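Local coordinates for protein arabinogalactan endo-1,4-beta-galactosidase (Ignisphaera aggregans, PDB 7OSK) that probably cleaves the beta-1,4-galactan backbone of arabinogalactans through this calcium-binding catalytic domain of glycoside hydrolase family 53, at residues A[135-140]-A[167-172]; A[53-58]-A[350-355]. All coordinates share one frame; numbering follows the deposited sequence.

Interaction 1: residues A[135-140]-A[167-172]; sequences FHYSDW and NWTYNA
Tyr137 reaches across to Thr169 with its hydroxyl, while Trp168 packs against both that ring and the ring of Phe135. From CB, the Tyr137 side chain turns with CG anti to its own carbonyl carbon (chi1 -69°), which sends the ring out to the helix. One face of the ring lies over Phe135 CB, 3.6 Å below its plane and toward the rim. Farther out, CE1 of Tyr137 packs 3.9 Å from CZ3 of Trp168, the ring planes inclined at 65°. At the tip, OH of Tyr137 donates a 2.8 Å hydrogen bond to OG1 of Thr169, which lies at the ring edge, in its plane. That oxygen is gripped twice, since it also bonds to Val165 O one turn back. Trp168 turns an indole edge to Phe135, whose CD1 is 3.4 Å from CH2 of Trp168, the two planes nearly perpendicular (84°). The three rings form an aromatic cluster, and Ala172 CB adds a methyl 4.1 Å from CE1 of Phe135. A phenylalanine in place of Tyr137 would probably leave Thr169 OG1 without its donor from the loop, freeing the ring tip to shift against the helix. The cluster joins the end of barrel strand 130-135 to helix 158-178: Phe135 touches Val95 and Val186 of the adjoining strands, Tyr137 touches Ile188 and Ala216, and Thr169 packs on Ala219 and Val220 of helix 206-223.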
loop_
_atom_site.group_PDB
_atom_site.type_symbol
_atom_site.label_atom_id
_atom_site.label_comp_id
_atom_site.label_asym_id
_atom_site.label_seq_id
_atom_site.Cartn_x
_atom_site.Cartn_y
_atom_site.Cartn_z
ATOM N N PHE A 135 -5.181 7.240 2.473
ATOM C CA PHE A 135 -5.796 8.412 1.858
ATOM C C PHE A 135 -4.794 9.144 0.969
ATOM O O PHE A 135 -3.926 9.859 1.462
ATOM C CB PHE A 135 -6.333 9.369 2.926
ATOM C CG PHE A 135 -7.421 8.783 3.779
ATOM C CD1 PHE A 135 -8.674 8.530 3.248
ATOM C CD2 PHE A 135 -7.196 8.499 5.116
ATOM C CE1 PHE A 135 -9.676 7.997 4.030
ATOM C CE2 PHE A 135 -8.196 7.966 5.902
ATOM C CZ PHE A 135 -9.438 7.716 5.359
ATOM N N HIS A 136 -4.920 8.967 -0.342
ATOM C CA HIS A 136 -4.034 9.638 -1.286
ATOM C C HIS A 136 -4.241 11.150 -1.259
ATOM O O HIS A 136 -3.363 11.905 -1.677
ATOM C CB HIS A 136 -4.253 9.105 -2.705
ATOM C CG HIS A 136 -3.665 7.748 -2.937
ATOM N ND1 HIS A 136 -2.998 7.413 -4.096
ATOM C CD2 HIS A 136 -3.642 6.642 -2.157
ATOM C CE1 HIS A 136 -2.588 6.158 -4.018
ATOM N NE2 HIS A 136 -2.967 5.668 -2.852
ATOM N N TYR A 137 -5.391 11.583 -0.746
ATOM C CA TYR A 137 -5.781 12.989 -0.779
ATOM C C TYR A 137 -5.650 13.524 -2.204
ATOM O O TYR A 137 -5.099 14.596 -2.445
ATOM C CB TYR A 137 -4.946 13.809 0.209
ATOM C CG TYR A 137 -5.266 13.482 1.652
ATOM C CD1 TYR A 137 -6.455 13.912 2.232
ATOM C CD2 TYR A 137 -4.391 12.737 2.430
ATOM C CE1 TYR A 137 -6.761 13.612 3.547
ATOM C CE2 TYR A 137 -4.688 12.433 3.748
ATOM C CZ TYR A 137 -5.874 12.872 4.300
ATOM O OH TYR A 137 -6.171 12.570 5.609
ATOM N N SER A 138 -6.172 12.737 -3.137
ATOM C CA SER A 138 -6.209 13.073 -4.551
ATOM C C SER A 138 -7.401 12.341 -5.151
ATOM O O SER A 138 -7.911 11.399 -4.544
ATOM C CB SER A 138 -4.907 12.671 -5.244
ATOM O OG SER A 138 -4.962 12.936 -6.635
ATOM N N ASP A 139 -7.855 12.765 -6.326
ATOM C CA ASP A 139 -8.974 12.090 -6.979
ATOM C C ASP A 139 -8.491 10.845 -7.712
ATOM O O ASP A 139 -9.292 9.996 -8.092
ATOM C CB ASP A 139 -9.692 13.026 -7.956
ATOM C CG ASP A 139 -10.665 13.967 -7.262
ATOM O OD1 ASP A 139 -11.173 13.620 -6.176
ATOM O OD2 ASP A 139 -10.928 15.058 -7.809
ATOM N N TRP A 140 -7.183 10.736 -7.915
ATOM C CA TRP A 140 -6.625 9.551 -8.553
ATOM C C TRP A 140 -5.199 9.295 -8.061
ATOM O O TRP A 140 -4.841 9.732 -6.969
ATOM C CB TRP A 140 -6.665 9.708 -10.077
ATOM C CG TRP A 140 -6.922 8.422 -10.828
ATOM C CD1 TRP A 140 -7.726 7.386 -10.441
ATOM C CD2 TRP A 140 -6.364 8.044 -12.092
ATOM N NE1 TRP A 140 -7.702 6.388 -11.386
ATOM C CE2 TRP A 140 -6.873 6.768 -12.410
ATOM C CE3 TRP A 140 -5.482 8.658 -12.986
ATOM C CZ2 TRP A 140 -6.529 6.097 -13.580
ATOM C CZ3 TRP A 140 -5.140 7.989 -14.147
ATOM C CH2 TRP A 140 -5.663 6.723 -14.434
ATOM N N ASN A 167 -12.010 18.314 7.697
ATOM C CA ASN A 167 -13.423 17.958 7.659
ATOM C C ASN A 167 -13.696 16.720 6.814
ATOM O O ASN A 167 -14.603 15.947 7.116
ATOM C CB ASN A 167 -14.248 19.128 7.131
ATOM C CG ASN A 167 -15.736 18.880 7.241
ATOM O OD1 ASN A 167 -16.384 18.463 6.278
ATOM N ND2 ASN A 167 -16.287 19.127 8.424
ATOM N N TRP A 168 -12.915 16.533 5.756
ATOM C CA TRP A 168 -13.085 15.370 4.895
ATOM C C TRP A 168 -12.554 14.117 5.582
ATOM O O TRP A 168 -13.208 13.075 5.567
ATOM C CB TRP A 168 -12.379 15.567 3.552
ATOM C CG TRP A 168 -12.604 14.422 2.616
ATOM C CD1 TRP A 168 -13.652 14.259 1.756
ATOM C CD2 TRP A 168 -11.769 13.271 2.453
ATOM N NE1 TRP A 168 -13.520 13.078 1.067
ATOM C CE2 TRP A 168 -12.372 12.452 1.475
ATOM C CE3 TRP A 168 -10.571 12.851 3.037
ATOM C CZ2 TRP A 168 -11.817 11.242 1.069
ATOM C CZ3 TRP A 168 -10.020 11.648 2.631
ATOM C CH2 TRP A 168 -10.643 10.857 1.657
ATOM N N THR A 169 -11.372 14.226 6.182
ATOM C CA THR A 169 -10.766 13.104 6.891
ATOM C C THR A 169 -11.636 12.673 8.063
ATOM O O THR A 169 -11.817 11.479 8.306
ATOM C CB THR A 169 -9.363 13.456 7.416
ATOM O OG1 THR A 169 -8.530 13.862 6.323
ATOM C CG2 THR A 169 -8.729 12.257 8.114
ATOM N N TYR A 170 -12.160 13.651 8.793
ATOM C CA TYR A 170 -13.010 13.374 9.940
ATOM C C TYR A 170 -14.243 12.602 9.497
ATOM O O TYR A 170 -14.516 11.511 9.996
ATOM C CB TYR A 170 -13.417 14.672 10.641
ATOM C CG TYR A 170 -14.352 14.459 11.808
ATOM C CD1 TYR A 170 -13.866 14.094 13.057
ATOM C CD2 TYR A 170 -15.724 14.619 11.661
ATOM C CE1 TYR A 170 -14.717 13.894 14.124
ATOM C CE2 TYR A 170 -16.584 14.422 12.723
ATOM C CZ TYR A 170 -16.076 14.060 13.953
ATOM O OH TYR A 170 -16.930 13.862 15.013
ATOM N N ASN A 171 -14.976 13.172 8.547
ATOM C CA ASN A 171 -16.182 12.545 8.022
ATOM C C ASN A 171 -15.873 11.228 7.316
ATOM O O ASN A 171 -16.675 10.296 7.355
ATOM C CB ASN A 171 -16.898 13.497 7.063
ATOM C CG ASN A 171 -17.631 14.614 7.786
ATOM O OD1 ASN A 171 -18.228 14.401 8.842
ATOM N ND2 ASN A 171 -17.592 15.814 7.217
ATOM N N ALA A 172 -14.711 11.153 6.672
ATOM C CA ALA A 172 -14.288 9.923 6.011
ATOM C C ALA A 172 -14.174 8.794 7.028
ATOM O O ALA A 172 -14.786 7.745 6.861
ATOM C CB ALA A 172 -12.967 10.121 5.289
#

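Interaction 2: residues A[53-58]-A[350-355]; sequences GVDASE and FYWGAT
Gly53, Val54 and Asp55 run parallel to Phe350, Tyr351 and Trp352 where the first and last strands of the TIM barrel meet and close the eight-stranded sheet. The short strand segments are inclined at 26°, and two backbone bonds hold the register: Tyr351 N to Gly53 O at 3.0 Å and Asp55 N to Tyr351 O at 2.8 Å. Side chains alternate between the faces. Val54 and Tyr351 share one, where Val54 CB also packs 3.6 Å from Ala354 CB and Val54 touches Leu83 of helix 79-85; Asp55, Phe350 and Trp352 share the other, on the barrel interior.

Asp55, Thr355 and Glu58 are drawn together by a water beyond the strand ends. It donates to the main-chain oxygen of Asp55, 2.7 Å from O, and to OE1 of Glu58, and accepts from both N and OG1 of Thr355. With chi1 at 66°, Thr355 OG1 sits between its own backbone N and carbonyl carbon, close enough to that N for both donors to serve the one water. Four bonds thus hold this water between the two loops. Thr355 also meets Ala56 by its methyl, CG2 lying 3.7 Å from Ala56 CB. Glu58 bends at chi2 to bring its carboxylate back toward Trp352 and Gly353, and its OE2 pairs with Arg94 in a salt bridge.

The Asp55 side chain extends alongside the indole of Trp352, its carboxylate turned 47° from the ring plane, with CG of Asp55 3.5 Å from CD1 of Trp352. OD2 of Asp55 forms a salt bridge with Arg92, which would probably stabilise its negative charge. A second water spans the pair: it lies in the indole plane, 3.0 Å from Trp352 NE1, and donates to Asp55 OD2 at 3.0 Å.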
loop_
_atom_site.group_PDB
_atom_site.type_symbol
_atom_site.label_atom_id
_atom_site.label_comp_id
_atom_site.label_asym_id
_atom_site.label_seq_id
_atom_site.Cartn_x
_atom_site.Cartn_y
_atom_site.Cartn_z
ATOM N N GLY A 53 0.703 -8.419 5.253
ATOM C CA GLY A 53 -0.461 -7.903 4.557
ATOM C C GLY A 53 -0.314 -7.857 3.052
ATOM O O GLY A 53 0.751 -8.149 2.507
ATOM N N VAL A 54 -1.409 -7.505 2.385
ATOM C CA VAL A 54 -1.419 -7.265 0.948
ATOM C C VAL A 54 -2.285 -6.048 0.656
ATOM O O VAL A 54 -3.172 -5.713 1.444
ATOM C CB VAL A 54 -1.962 -8.476 0.156
ATOM C CG1 VAL A 54 -1.053 -9.683 0.321
ATOM C CG2 VAL A 54 -3.385 -8.807 0.590
ATOM N N ASP A 55 -2.026 -5.389 -0.469
ATOM C CA ASP A 55 -2.877 -4.296 -0.925
ATOM C C ASP A 55 -3.904 -4.838 -1.913
ATOM O O ASP A 55 -3.555 -5.233 -3.025
ATOM C CB ASP A 55 -2.047 -3.185 -1.569
ATOM C CG ASP A 55 -2.860 -1.929 -1.833
ATOM O OD1 ASP A 55 -3.730 -1.957 -2.728
ATOM O OD2 ASP A 55 -2.626 -0.907 -1.154
ATOM N N ALA A 56 -5.167 -4.855 -1.498
ATOM C CA ALA A 56 -6.247 -5.403 -2.313
ATOM C C ALA A 56 -7.185 -4.301 -2.793
ATOM O O ALA A 56 -8.397 -4.495 -2.866
ATOM C CB ALA A 56 -7.021 -6.449 -1.521
ATOM N N SER A 57 -6.616 -3.148 -3.129
ATOM C CA SER A 57 -7.407 -1.984 -3.514
ATOM C C SER A 57 -8.210 -2.214 -4.795
ATOM O O SER A 57 -9.281 -1.636 -4.973
ATOM C CB SER A 57 -6.498 -0.766 -3.692
ATOM O OG SER A 57 -5.718 -0.539 -2.531
ATOM N N GLU A 58 -7.695 -3.062 -5.679
ATOM C CA GLU A 58 -8.326 -3.287 -6.975
ATOM C C GLU A 58 -9.369 -4.400 -6.912
ATOM O O GLU A 58 -10.217 -4.515 -7.797
ATOM C CB GLU A 58 -7.275 -3.631 -8.036
ATOM C CG GLU A 58 -6.110 -2.655 -8.122
ATOM C CD GLU A 58 -5.079 -2.849 -7.024
ATOM O OE1 GLU A 58 -4.884 -3.998 -6.575
ATOM O OE2 GLU A 58 -4.466 -1.846 -6.606
ATOM N N PHE A 350 3.367 -4.969 3.239
ATOM C CA PHE A 350 2.188 -5.141 2.393
ATOM C C PHE A 350 2.618 -5.390 0.956
ATOM O O PHE A 350 3.300 -4.560 0.355
ATOM C CB PHE A 350 1.276 -3.914 2.439
ATOM C CG PHE A 350 0.639 -3.670 3.773
ATOM C CD1 PHE A 350 -0.558 -4.275 4.103
ATOM C CD2 PHE A 350 1.226 -2.816 4.689
ATOM C CE1 PHE A 350 -1.152 -4.042 5.327
ATOM C CE2 PHE A 350 0.639 -2.581 5.912
ATOM C CZ PHE A 350 -0.552 -3.195 6.231
ATOM N N TYR A 351 2.209 -6.525 0.403
ATOM C CA TYR A 351 2.471 -6.820 -0.995
ATOM C C TYR A 351 1.463 -6.079 -1.865
ATOM O O TYR A 351 0.257 -6.313 -1.760
ATOM C CB TYR A 351 2.400 -8.323 -1.253
ATOM C CG TYR A 351 2.947 -8.714 -2.598
ATOM C CD1 TYR A 351 2.158 -8.637 -3.734
ATOM C CD2 TYR A 351 4.255 -9.148 -2.736
ATOM C CE1 TYR A 351 2.653 -8.987 -4.966
ATOM C CE2 TYR A 351 4.760 -9.504 -3.965
ATOM C CZ TYR A 351 3.957 -9.420 -5.079
ATOM O OH TYR A 351 4.462 -9.771 -6.309
ATOM N N TRP A 352 1.957 -5.190 -2.726
ATOM C CA TRP A 352 1.085 -4.316 -3.509
ATOM C C TRP A 352 0.688 -4.949 -4.839
ATOM O O TRP A 352 1.514 -5.553 -5.524
ATOM C CB TRP A 352 1.765 -2.966 -3.762
ATOM C CG TRP A 352 0.826 -1.928 -4.301
ATOM C CD1 TRP A 352 0.020 -1.094 -3.578
ATOM C CD2 TRP A 352 0.589 -1.616 -5.678
ATOM N NE1 TRP A 352 -0.701 -0.283 -4.419
ATOM C CE2 TRP A 352 -0.370 -0.583 -5.715
ATOM C CE3 TRP A 352 1.094 -2.109 -6.883
ATOM C CZ2 TRP A 352 -0.833 -0.037 -6.907
ATOM C CZ3 TRP A 352 0.635 -1.566 -8.066
ATOM C CH2 TRP A 352 -0.320 -0.539 -8.070
ATOM N N GLY A 353 -0.584 -4.805 -5.197
ATOM C CA GLY A 353 -1.099 -5.361 -6.436
ATOM C C GLY A 353 -1.264 -6.866 -6.349
ATOM O O GLY A 353 -1.194 -7.568 -7.357
ATOM N N ALA A 354 -1.492 -7.356 -5.134
ATOM C CA ALA A 354 -1.577 -8.789 -4.874
ATOM C C ALA A 354 -2.794 -9.428 -5.536
ATOM O O ALA A 354 -2.750 -10.587 -5.947
ATOM C CB ALA A 354 -1.614 -9.042 -3.377
ATOM N N THR A 355 -3.877 -8.665 -5.626
ATOM C CA THR A 355 -5.145 -9.171 -6.138
ATOM C C THR A 355 -5.454 -8.639 -7.531
ATOM O O THR A 355 -6.546 -8.852 -8.056
ATOM C CB THR A 355 -6.307 -8.791 -5.201
ATOM O OG1 THR A 355 -6.482 -7.367 -5.205
ATOM C CG2 THR A 355 -6.026 -9.263 -3.784
HETATM O O HOH W 1 -4.198 -6.101 -5.492
HETATM O O HOH W 2 -2.647 1.456 -3.005
#

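From the N terminus the chain first enters interaction 2 through residues 53-58, at the end of the first barrel strand. It then passes along strand 90-95 to 135-140, and after 26 intervening residues, 167-172 on helix 158-178 comes back against it and closes the short loop of interaction 1. Five further strands, the last of them leading into 350-355, follow before the chain comes back beside 53-58, closing a loop of 291 residues. Interaction 1 is therefore nested within interaction 2. The outer contact shuts the barrel between first and last strands, whereas the inner one joins the third strand to the helix after it. Their centres lie 20 Å apart and they do not touch.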